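PDB 2YI9: RNA-directed RNA polymerase, which catalyses the RNA-templated synthesis of RNA from ribonucleoside triphosphates for a birnavirus and is probably found both free and covalently attached to the genomic RNA. Local coordinates for residues V383-D388 and L482-V487; N389-Q394 and L558-W563; S400-K405 and K516-L521. All coordinates share one frame; numbering follows the deposited sequence.

Contact 1. Residues V383-D388 and L482-V487; sequences VMIYAD and LMSTIV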
loop_
_atom_site.group_PDB
_atom_site.type_symbol
_atom_site.label_atom_id
_atom_site.label_comp_id
_atom_site.label_asym_id
_atom_site.label_seq_id
_atom_site.Cartn_x
_atom_site.Cartn_y
_atom_site.Cartn_z
ATOM N N VAL A 383 -5.131 -21.419 -1.583
ATOM C CA VAL A 383 -5.071 -20.180 -0.833
ATOM C C VAL A 383 -4.216 -19.181 -1.612
ATOM O O VAL A 383 -3.228 -19.575 -2.239
ATOM C CB VAL A 383 -4.631 -20.349 0.659
ATOM C CG1 VAL A 383 -3.183 -20.822 0.776
ATOM C CG2 VAL A 383 -4.829 -19.049 1.463
ATOM N N MET A 384 -4.605 -17.904 -1.582
ATOM C CA MET A 384 -3.834 -16.813 -2.181
ATOM C C MET A 384 -3.805 -15.662 -1.172
ATOM O O MET A 384 -4.771 -15.472 -0.425
ATOM C CB MET A 384 -4.404 -16.343 -3.533
ATOM C CG MET A 384 -4.544 -17.439 -4.581
ATOM S SD MET A 384 -5.176 -16.706 -6.106
ATOM C CE MET A 384 -5.907 -18.149 -6.876
ATOM N N ILE A 385 -2.692 -14.917 -1.128
ATOM C CA ILE A 385 -2.532 -13.814 -0.177
ATOM C C ILE A 385 -2.067 -12.530 -0.887
ATOM O O ILE A 385 -1.127 -12.554 -1.685
ATOM C CB ILE A 385 -1.538 -14.195 0.985
ATOM C CG1 ILE A 385 -1.937 -15.508 1.713
ATOM C CG2 ILE A 385 -1.336 -13.014 1.999
ATOM C CD1 ILE A 385 -0.794 -16.166 2.553
ATOM N N TYR A 386 -2.679 -11.415 -0.529
ATOM C CA TYR A 386 -2.257 -10.099 -1.020
ATOM C C TYR A 386 -2.458 -9.095 0.114
ATOM O O TYR A 386 -3.588 -8.685 0.359
ATOM C CB TYR A 386 -3.042 -9.666 -2.272
ATOM C CG TYR A 386 -2.449 -8.424 -2.900
ATOM C CD1 TYR A 386 -1.412 -8.515 -3.825
ATOM C CD2 TYR A 386 -2.893 -7.152 -2.536
ATOM C CE1 TYR A 386 -0.879 -7.381 -4.427
ATOM C CE2 TYR A 386 -2.342 -6.004 -3.111
ATOM C CZ TYR A 386 -1.340 -6.127 -4.065
ATOM O OH TYR A 386 -0.759 -5.026 -4.641
ATOM N N ALA A 387 -1.381 -8.733 0.817
ATOM C CA ALA A 387 -1.443 -7.813 1.957
ATOM C C ALA A 387 -2.565 -8.281 2.929
ATOM O O ALA A 387 -2.529 -9.424 3.353
ATOM C CB ALA A 387 -1.663 -6.355 1.483
ATOM N N ASP A 388 -3.575 -7.434 3.217
ATOM C CA ASP A 388 -4.689 -7.757 4.113
ATOM C C ASP A 388 -5.839 -8.543 3.436
ATOM O O ASP A 388 -6.932 -8.612 3.998
ATOM C CB ASP A 388 -5.217 -6.476 4.797
ATOM C CG ASP A 388 -5.699 -5.430 3.816
ATOM O OD1 ASP A 388 -5.131 -5.356 2.703
ATOM O OD2 ASP A 388 -6.635 -4.670 4.166
ATOM N N LEU A 482 2.212 -10.127 6.216
ATOM C CA LEU A 482 2.693 -10.968 7.304
ATOM C C LEU A 482 1.528 -11.351 8.249
ATOM O O LEU A 482 1.428 -12.503 8.658
ATOM C CB LEU A 482 3.856 -10.274 8.066
ATOM C CG LEU A 482 4.310 -10.946 9.384
ATOM C CD1 LEU A 482 4.691 -12.433 9.153
ATOM C CD2 LEU A 482 5.506 -10.258 9.918
ATOM N N MET A 483 0.638 -10.412 8.560
ATOM C CA MET A 483 -0.529 -10.717 9.401
ATOM C C MET A 483 -1.452 -11.727 8.723
ATOM O O MET A 483 -1.903 -12.670 9.375
ATOM C CB MET A 483 -1.270 -9.443 9.812
ATOM C CG MET A 483 -0.468 -8.629 10.829
ATOM S SD MET A 483 -1.422 -7.258 11.445
ATOM C CE MET A 483 -1.446 -6.164 10.006
ATOM N N SER A 484 -1.667 -11.588 7.404
ATOM C CA SER A 484 -2.483 -12.566 6.658
ATOM C C SER A 484 -1.787 -13.931 6.634
ATOM O O SER A 484 -2.461 -14.959 6.726
ATOM C CB SER A 484 -2.735 -12.080 5.236
ATOM O OG SER A 484 -3.639 -10.994 5.253
ATOM N N THR A 485 -0.429 -13.935 6.551
ATOM C CA THR A 485 0.375 -15.163 6.565
ATOM C C THR A 485 0.144 -15.918 7.887
ATOM O O THR A 485 0.006 -17.140 7.862
ATOM C CB THR A 485 1.867 -14.828 6.326
ATOM O OG1 THR A 485 2.005 -14.361 4.990
ATOM C CG2 THR A 485 2.800 -16.033 6.560
ATOM N N ILE A 486 0.096 -15.188 9.024
ATOM C CA ILE A 486 -0.154 -15.779 10.347
ATOM C C ILE A 486 -1.564 -16.421 10.382
ATOM O O ILE A 486 -1.703 -17.567 10.809
ATOM C CB ILE A 486 0.068 -14.747 11.492
ATOM C CG1 ILE A 486 1.569 -14.352 11.575
ATOM C CG2 ILE A 486 -0.468 -15.283 12.861
ATOM C CD1 ILE A 486 1.882 -13.111 12.469
ATOM N N VAL A 487 -2.580 -15.691 9.899
ATOM C CA VAL A 487 -3.954 -16.206 9.846
ATOM C C VAL A 487 -4.015 -17.498 9.008
ATOM O O VAL A 487 -4.598 -18.485 9.459
ATOM C CB VAL A 487 -4.969 -15.136 9.358
ATOM C CG1 VAL A 487 -6.375 -15.738 9.187
ATOM C CG2 VAL A 487 -4.998 -13.939 10.323
#

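Contact 2. Residues N389-Q394 and L558-W563; sequences NIYILQ and LDLLGW. With MG (magnesium ion), chain F.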
loop_
_atom_site.group_PDB
_atom_site.type_symbol
_atom_site.label_atom_id
_atom_site.label_comp_id
_atom_site.label_asym_id
_atom_site.label_seq_id
_atom_site.Cartn_x
_atom_site.Cartn_y
_atom_site.Cartn_z
ATOM N N ASN A 389 -5.603 -9.122 2.239
ATOM C CA ASN A 389 -6.613 -9.925 1.526
ATOM C C ASN A 389 -6.187 -11.376 1.500
ATOM O O ASN A 389 -5.026 -11.691 1.194
ATOM C CB ASN A 389 -6.806 -9.448 0.065
ATOM C CG ASN A 389 -7.102 -7.981 -0.044
ATOM O OD1 ASN A 389 -8.225 -7.556 0.115
ATOM N ND2 ASN A 389 -6.090 -7.164 -0.268
ATOM N N ILE A 390 -7.137 -12.259 1.793
ATOM C CA ILE A 390 -6.923 -13.701 1.758
ATOM C C ILE A 390 -8.009 -14.276 0.852
ATOM O O ILE A 390 -9.174 -13.927 0.996
ATOM C CB ILE A 390 -6.974 -14.339 3.185
ATOM C CG1 ILE A 390 -5.824 -13.844 4.084
ATOM C CG2 ILE A 390 -7.038 -15.898 3.117
ATOM C CD1 ILE A 390 -6.068 -14.060 5.618
ATOM N N TYR A 391 -7.625 -15.155 -0.066
ATOM C CA TYR A 391 -8.571 -15.852 -0.933
ATOM C C TYR A 391 -8.441 -17.330 -0.664
ATOM O O TYR A 391 -7.335 -17.866 -0.671
ATOM C CB TYR A 391 -8.331 -15.535 -2.422
ATOM C CG TYR A 391 -8.445 -14.058 -2.715
ATOM C CD1 TYR A 391 -9.685 -13.464 -2.922
ATOM C CD2 TYR A 391 -7.317 -13.238 -2.718
ATOM C CE1 TYR A 391 -9.797 -12.098 -3.184
ATOM C CE2 TYR A 391 -7.422 -11.864 -2.935
ATOM C CZ TYR A 391 -8.664 -11.302 -3.178
ATOM O OH TYR A 391 -8.771 -9.956 -3.420
ATOM N N ILE A 392 -9.557 -17.977 -0.371
ATOM C CA ILE A 392 -9.574 -19.409 -0.129
ATOM C C ILE A 392 -10.556 -20.083 -1.071
ATOM O O ILE A 392 -11.712 -19.665 -1.183
ATOM C CB ILE A 392 -9.875 -19.760 1.365
ATOM C CG1 ILE A 392 -8.681 -19.372 2.284
ATOM C CG2 ILE A 392 -10.261 -21.273 1.529
ATOM C CD1 ILE A 392 -8.984 -19.419 3.807
ATOM N N LEU A 393 -10.085 -21.144 -1.729
ATOM C CA LEU A 393 -10.917 -22.009 -2.543
ATOM C C LEU A 393 -11.003 -23.324 -1.763
ATOM O O LEU A 393 -9.986 -23.996 -1.582
ATOM C CB LEU A 393 -10.298 -22.247 -3.937
ATOM C CG LEU A 393 -11.205 -22.871 -5.020
ATOM C CD1 LEU A 393 -10.466 -22.981 -6.340
ATOM C CD2 LEU A 393 -11.624 -24.281 -4.659
ATOM N N GLN A 394 -12.190 -23.670 -1.269
ATOM C CA GLN A 394 -12.436 -24.940 -0.588
ATOM C C GLN A 394 -13.902 -25.301 -0.670
ATOM O O GLN A 394 -14.742 -24.405 -0.734
ATOM C CB GLN A 394 -11.867 -24.992 0.844
ATOM C CG GLN A 394 -12.758 -24.500 1.968
ATOM C CD GLN A 394 -12.071 -24.687 3.300
ATOM O OE1 GLN A 394 -11.407 -23.774 3.815
ATOM N NE2 GLN A 394 -12.141 -25.889 3.851
ATOM N N LEU A 558 -14.942 -13.063 -8.575
ATOM C CA LEU A 558 -13.879 -13.390 -7.643
ATOM C C LEU A 558 -13.508 -12.251 -6.700
ATOM O O LEU A 558 -12.959 -12.502 -5.619
ATOM C CB LEU A 558 -12.603 -13.791 -8.419
ATOM C CG LEU A 558 -12.653 -15.010 -9.340
ATOM C CD1 LEU A 558 -11.333 -15.145 -10.101
ATOM C CD2 LEU A 558 -13.011 -16.307 -8.560
ATOM N N ASP A 559 -13.705 -11.014 -7.146
ATOM C CA ASP A 559 -13.225 -9.805 -6.465
ATOM C C ASP A 559 -11.728 -9.974 -6.183
ATOM O O ASP A 559 -11.261 -9.772 -5.065
ATOM C CB ASP A 559 -14.023 -9.441 -5.194
ATOM C CG ASP A 559 -13.669 -8.031 -4.693
ATOM O OD1 ASP A 559 -13.468 -7.124 -5.541
ATOM O OD2 ASP A 559 -13.489 -7.865 -3.477
ATOM N N LEU A 560 -10.998 -10.449 -7.199
ATOM C CA LEU A 560 -9.580 -10.707 -7.071
ATOM C C LEU A 560 -8.883 -9.370 -7.255
ATOM O O LEU A 560 -8.698 -8.904 -8.386
ATOM C CB LEU A 560 -9.128 -11.757 -8.099
ATOM C CG LEU A 560 -7.651 -12.152 -8.023
ATOM C CD1 LEU A 560 -7.388 -13.019 -6.794
ATOM C CD2 LEU A 560 -7.238 -12.860 -9.301
ATOM N N LEU A 561 -8.583 -8.707 -6.123
ATOM C CA LEU A 561 -7.984 -7.368 -6.100
ATOM C C LEU A 561 -8.850 -6.369 -6.897
ATOM O O LEU A 561 -8.319 -5.537 -7.618
ATOM C CB LEU A 561 -6.509 -7.392 -6.591
ATOM C CG LEU A 561 -5.622 -8.438 -5.880
ATOM C CD1 LEU A 561 -4.185 -8.322 -6.353
ATOM C CD2 LEU A 561 -5.746 -8.307 -4.311
ATOM N N GLY A 562 -10.171 -6.525 -6.791
ATOM C CA GLY A 562 -11.137 -5.680 -7.474
ATOM C C GLY A 562 -11.573 -6.162 -8.851
ATOM O O GLY A 562 -12.332 -5.467 -9.518
ATOM N N TRP A 563 -11.120 -7.356 -9.292
ATOM C CA TRP A 563 -11.436 -7.876 -10.632
ATOM C C TRP A 563 -12.326 -9.117 -10.669
ATOM O O TRP A 563 -12.176 -10.020 -9.847
ATOM C CB TRP A 563 -10.151 -8.153 -11.436
ATOM C CG TRP A 563 -9.225 -6.975 -11.496
ATOM C CD1 TRP A 563 -8.173 -6.712 -10.661
ATOM C CD2 TRP A 563 -9.316 -5.850 -12.397
ATOM N NE1 TRP A 563 -7.589 -5.510 -10.997
ATOM C CE2 TRP A 563 -8.269 -4.957 -12.055
ATOM C CE3 TRP A 563 -10.166 -5.520 -13.470
ATOM C CZ2 TRP A 563 -8.063 -3.750 -12.739
ATOM C CZ3 TRP A 563 -9.945 -4.339 -14.165
ATOM C CH2 TRP A 563 -8.922 -3.457 -13.781
HETATM MG MG MG F . -10.281 -8.003 -0.128
HETATM O O HOH W 1 -10.155 -8.170 -2.153
HETATM O O HOH W 2 -12.360 -8.043 -0.243
HETATM O O HOH W 3 -10.267 -5.746 -0.197
HETATM O O HOH W 4 -10.170 -10.191 0.140
#

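Contact 3. Residues S400-K405 and K516-L521; sequences SIDLEK and KIEREL. With MG (magnesium ion), chain F.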
loop_
_atom_site.group_PDB
_atom_site.type_symbol
_atom_site.label_atom_id
_atom_site.label_comp_id
_atom_site.label_asym_id
_atom_site.label_seq_id
_atom_site.Cartn_x
_atom_site.Cartn_y
_atom_site.Cartn_z
ATOM N N SER A 400 -13.531 -14.676 -0.282
ATOM C CA SER A 400 -12.710 -13.485 -0.263
ATOM C C SER A 400 -12.782 -12.991 1.181
ATOM O O SER A 400 -13.869 -12.693 1.695
ATOM C CB SER A 400 -13.233 -12.429 -1.231
ATOM O OG SER A 400 -12.414 -11.279 -1.119
ATOM N N ILE A 401 -11.624 -13.001 1.862
ATOM C CA ILE A 401 -11.507 -12.631 3.267
ATOM C C ILE A 401 -10.662 -11.376 3.395
ATOM O O ILE A 401 -9.667 -11.227 2.683
ATOM C CB ILE A 401 -10.924 -13.832 4.073
ATOM C CG1 ILE A 401 -11.882 -15.052 4.039
ATOM C CG2 ILE A 401 -10.534 -13.466 5.543
ATOM C CD1 ILE A 401 -11.173 -16.362 3.902
ATOM N N ASP A 402 -11.051 -10.472 4.302
ATOM C CA ASP A 402 -10.241 -9.282 4.569
ATOM C C ASP A 402 -9.933 -9.228 6.021
ATOM O O ASP A 402 -10.789 -9.534 6.846
ATOM C CB ASP A 402 -10.983 -7.978 4.191
ATOM C CG ASP A 402 -11.203 -7.776 2.710
ATOM O OD1 ASP A 402 -10.276 -8.056 1.926
ATOM O OD2 ASP A 402 -12.305 -7.356 2.330
ATOM N N LEU A 403 -8.740 -8.756 6.359
ATOM C CA LEU A 403 -8.445 -8.445 7.762
ATOM C C LEU A 403 -9.342 -7.231 8.057
ATOM O O LEU A 403 -9.596 -6.413 7.151
ATOM C CB LEU A 403 -6.967 -8.073 7.966
ATOM C CG LEU A 403 -5.929 -9.114 7.511
ATOM C CD1 LEU A 403 -4.528 -8.687 7.914
ATOM C CD2 LEU A 403 -6.286 -10.561 8.009
ATOM N N GLU A 404 -9.899 -7.160 9.260
ATOM C CA GLU A 404 -10.783 -6.042 9.605
ATOM C C GLU A 404 -9.896 -4.870 9.983
ATOM O O GLU A 404 -9.139 -4.976 10.954
ATOM C CB GLU A 404 -11.735 -6.442 10.751
ATOM C CG GLU A 404 -12.647 -5.324 11.222
ATOM C CD GLU A 404 -13.495 -5.634 12.445
ATOM O OE1 GLU A 404 -13.159 -6.580 13.191
ATOM O OE2 GLU A 404 -14.454 -4.871 12.703
ATOM N N LYS A 405 -9.938 -3.783 9.167
ATOM C CA LYS A 405 -9.107 -2.567 9.314
ATOM C C LYS A 405 -7.665 -3.023 9.576
ATOM O O LYS A 405 -7.120 -2.764 10.659
ATOM C CB LYS A 405 -9.684 -1.674 10.433
ATOM C CG LYS A 405 -11.017 -1.109 9.988
ATOM C CD LYS A 405 -11.839 -0.515 11.092
ATOM C CE LYS A 405 -13.157 -0.054 10.519
ATOM N NZ LYS A 405 -14.158 -1.148 10.465
ATOM N N LYS A 516 -12.852 -10.774 8.473
ATOM C CA LYS A 516 -14.225 -11.067 8.081
ATOM C C LYS A 516 -14.267 -11.609 6.676
ATOM O O LYS A 516 -13.405 -11.297 5.859
ATOM C CB LYS A 516 -15.154 -9.834 8.234
ATOM C CG LYS A 516 -14.652 -8.557 7.595
ATOM C CD LYS A 516 -15.567 -7.394 7.955
ATOM C CE LYS A 516 -15.038 -6.093 7.419
ATOM N NZ LYS A 516 -16.095 -5.048 7.328
ATOM N N ILE A 517 -15.292 -12.402 6.400
ATOM C CA ILE A 517 -15.552 -12.972 5.087
ATOM C C ILE A 517 -16.328 -11.890 4.332
ATOM O O ILE A 517 -17.409 -11.509 4.761
ATOM C CB ILE A 517 -16.306 -14.338 5.176
ATOM C CG1 ILE A 517 -15.367 -15.488 5.655
ATOM C CG2 ILE A 517 -16.867 -14.742 3.791
ATOM C CD1 ILE A 517 -14.642 -15.394 7.016
ATOM N N GLU A 518 -15.759 -11.385 3.241
ATOM C CA GLU A 518 -16.432 -10.367 2.460
ATOM C C GLU A 518 -17.326 -10.959 1.398
ATOM O O GLU A 518 -18.379 -10.400 1.124
ATOM C CB GLU A 518 -15.427 -9.396 1.864
ATOM C CG GLU A 518 -14.672 -8.651 2.951
ATOM C CD GLU A 518 -15.330 -7.460 3.620
ATOM O OE1 GLU A 518 -16.568 -7.289 3.512
ATOM O OE2 GLU A 518 -14.585 -6.699 4.279
ATOM N N ARG A 519 -16.917 -12.093 0.814
ATOM C CA ARG A 519 -17.669 -12.766 -0.232
ATOM C C ARG A 519 -17.523 -14.257 -0.132
ATOM O O ARG A 519 -16.444 -14.772 0.175
ATOM C CB ARG A 519 -17.125 -12.310 -1.593
ATOM C CG ARG A 519 -17.961 -12.751 -2.779
ATOM C CD ARG A 519 -17.596 -11.971 -4.007
ATOM N NE ARG A 519 -17.707 -10.534 -3.761
ATOM C CZ ARG A 519 -17.671 -9.624 -4.715
ATOM N NH1 ARG A 519 -17.541 -9.992 -5.980
ATOM N NH2 ARG A 519 -17.770 -8.335 -4.416
ATOM N N GLU A 520 -18.624 -14.945 -0.456
ATOM C CA GLU A 520 -18.733 -16.388 -0.524
ATOM C C GLU A 520 -19.369 -16.681 -1.892
ATOM O O GLU A 520 -20.547 -16.382 -2.108
ATOM C CB GLU A 520 -19.616 -16.859 0.623
ATOM C CG GLU A 520 -19.909 -18.338 0.611
ATOM C CD GLU A 520 -20.953 -18.772 1.616
ATOM O OE1 GLU A 520 -21.805 -17.944 2.009
ATOM O OE2 GLU A 520 -20.906 -19.950 2.023
ATOM N N LEU A 521 -18.569 -17.191 -2.830
ATOM C CA LEU A 521 -19.019 -17.511 -4.185
ATOM C C LEU A 521 -19.247 -19.024 -4.267
ATOM O O LEU A 521 -18.303 -19.803 -4.428
ATOM C CB LEU A 521 -17.969 -17.004 -5.190
ATOM C CG LEU A 521 -18.314 -16.927 -6.662
ATOM C CD1 LEU A 521 -19.550 -16.037 -6.890
ATOM C CD2 LEU A 521 -17.125 -16.345 -7.445
HETATM MG MG MG F . -10.281 -8.003 -0.128
HETATM O O HOH W 4 -10.170 -10.191 0.140
HETATM O O HOH W 2 -12.360 -8.043 -0.243
HETATM O O HOH W 5 -14.145 -3.079 8.177
HETATM O O HOH W 3 -10.267 -5.746 -0.197
HETATM O O HOH W 1 -10.155 -8.170 -2.153
#

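Contact 1. Residues V383-D388 and L482-V487
The backbones of segments 383-388 and 482-487 draw closest at Asp388 and Ser484, whose CA atoms lie 5.9 Å apart where strand 383-386 gives way to a turn against one side of the helix. Ala387, Asp388 and the Asn389 that follows form the Ala-Asp-Asn sequence that stands in birnavirus polymerases for the Gly-Asp-Asp of motif C, so the contact joins the palm's motif C hairpin to helix 476-493. One polar bond carries it. The hydroxyl of Ser484 donates to the carbonyl oxygen of Ala387, OG to O 2.7 Å, lying in the carbonyl plane on a lone pair with a C=O...donor angle of 141°. Ser484 OG stands opposite the carbonyl carbon (chi1 -71°), which swings it across to the turn, and it also packs 3.6 Å from CA of Asp388. His481, one helical turn earlier, receives the amide N-H of Ala387 on ND1, so the helix holds both backbone polar atoms of this residue. The Asp388 carboxylate leads away from the helix, and its nearest atom is about 6 Å from the bound magnesium, too far to be a ligand here. Earlier on the strand the contact becomes apolar. Ile385 points at the helix and splits its branches between neighbours: CG2 packs against CB of Ser484 at 3.6 Å, and the side chain crosses that of Thr485 at about a right angle. Thr485 OG1 is hydrogen-bonded to His481 O and Thr204 OG1, and Ile385 CD1 lies 4.1 Å from it.

Contact 2. Residues N389-Q394 and L558-W563
Tyr391 reaches from strand 389-394 into the turn that follows strand 558-560, and its ring is held there on three sides. Leu560 lies over one face: its CD1 sits 4.0 Å from the ring centroid and only 11° off the normal, a CH-pi contact. At the edge, near the ring plane, the carbonyl oxygen of Asp559 comes to 3.3 Å from CE1. At the end, the backbone N-H of Leu561 points at the phenol oxygen, N to OH 3.0 Å and nearly straight at 168°, while the Leu561 side chain crosses the Tyr391 side chain obliquely, CD2 3.6 Å from OH. The ring gets there because CG lies opposite the carbonyl carbon (chi1 -59°). Its receptor is a type I' turn from Leu560 to Trp563, which presents Leu561 N to the phenol oxygen; Asp559 and Leu560 both face Trp563, making a G1 bulge. The hydroxyl is also hydrogen-bonded to a water, 2.6 Å from OH, that is a magnesium ligand, so Tyr391 belongs to the second shell of the metal. Asn389, two residues back on the same side of the strand, belongs to the first: OD1 binds magnesium at 2.1 Å, and ND2 donates to Tyr386 O, which fixes the rotation of the amide. Asp402 and four waters complete the six ligands. The two strands do not pair, their axes passing 9.2 Å apart. Strand 389-394 lies between strands 382-386 and 397-403 in the palm sheet, where the Tyr391 ring also meets that of Trp398; Ile390 packs on helix 476-493, and Leu560 and Leu393 both reach helix 364-377.

Contact 3. Residues S400-K405 and K516-L521
Ser400 and Arg519 open an antiparallel backbone ladder, Ser400 N donating to Arg519 O at 3.0 Å. The carbonyl oxygen of Ser400 is gripped twice: Glu518 N approaches nearly in line with the C=O bond at 2.8 Å, and Arg519 N takes a lone pair in the carbonyl plane at 3.2 Å. Two residues facing one make this a classic beta bulge. Beyond it the ladder resumes with Asp402 and Lys516, which exchange two bonds of 2.9 Å, N to O each way. The apolar side-chain contact of the other face is that of Ile401 and Ile517, which lie side by side, pointing the same way, CG1 atoms 3.9 Å apart. Metal and water bonds gather on the Ser400 and Asp402 side. Asp402 OD1 binds magnesium at 2.1 Å, while OD2 accepts from a metal-bound water; a second such water donates to Ile401 O and is hydrogen-bonded to Ser400 OG, which chi1 of 178° swings away from the backbone N. Among charged groups, Arg519 bends outward to a salt bridge with Glu579, and one water accepts from the NZ atoms of both Lys405 and Lys516. A metal-binding aspartate on a palm strand next to motif C is characteristic of motif A in RNA polymerases, and Asp402 probably fills that role; it follows motif C, as in the permuted C-A-B palm of birnaviruses.

All three contacts converge on the palm sheet ordered 382-386, 389-394, 397-403 and 515-521, illustrating how one sheet is joined to a helix, to another sheet and between its own neighbouring strands. Contact 1 is buried: a helix backs the motif C hairpin with one hydroxyl bond and aliphatic packing. Contacts 2 and 3 are partly buried and share the magnesium with its four waters, through Asn389 and Asp402 respectively. Contact 3 pairs neighbouring strands through backbone bonds, with Lys516 and Glu518 exposed, whereas contact 2 joins separate sheets mainly through the Tyr391 ring and its hydroxyl. Ile390 O to Ile401 N and Asp388 O to Leu403 N stitch the hairpin to strand 397-403.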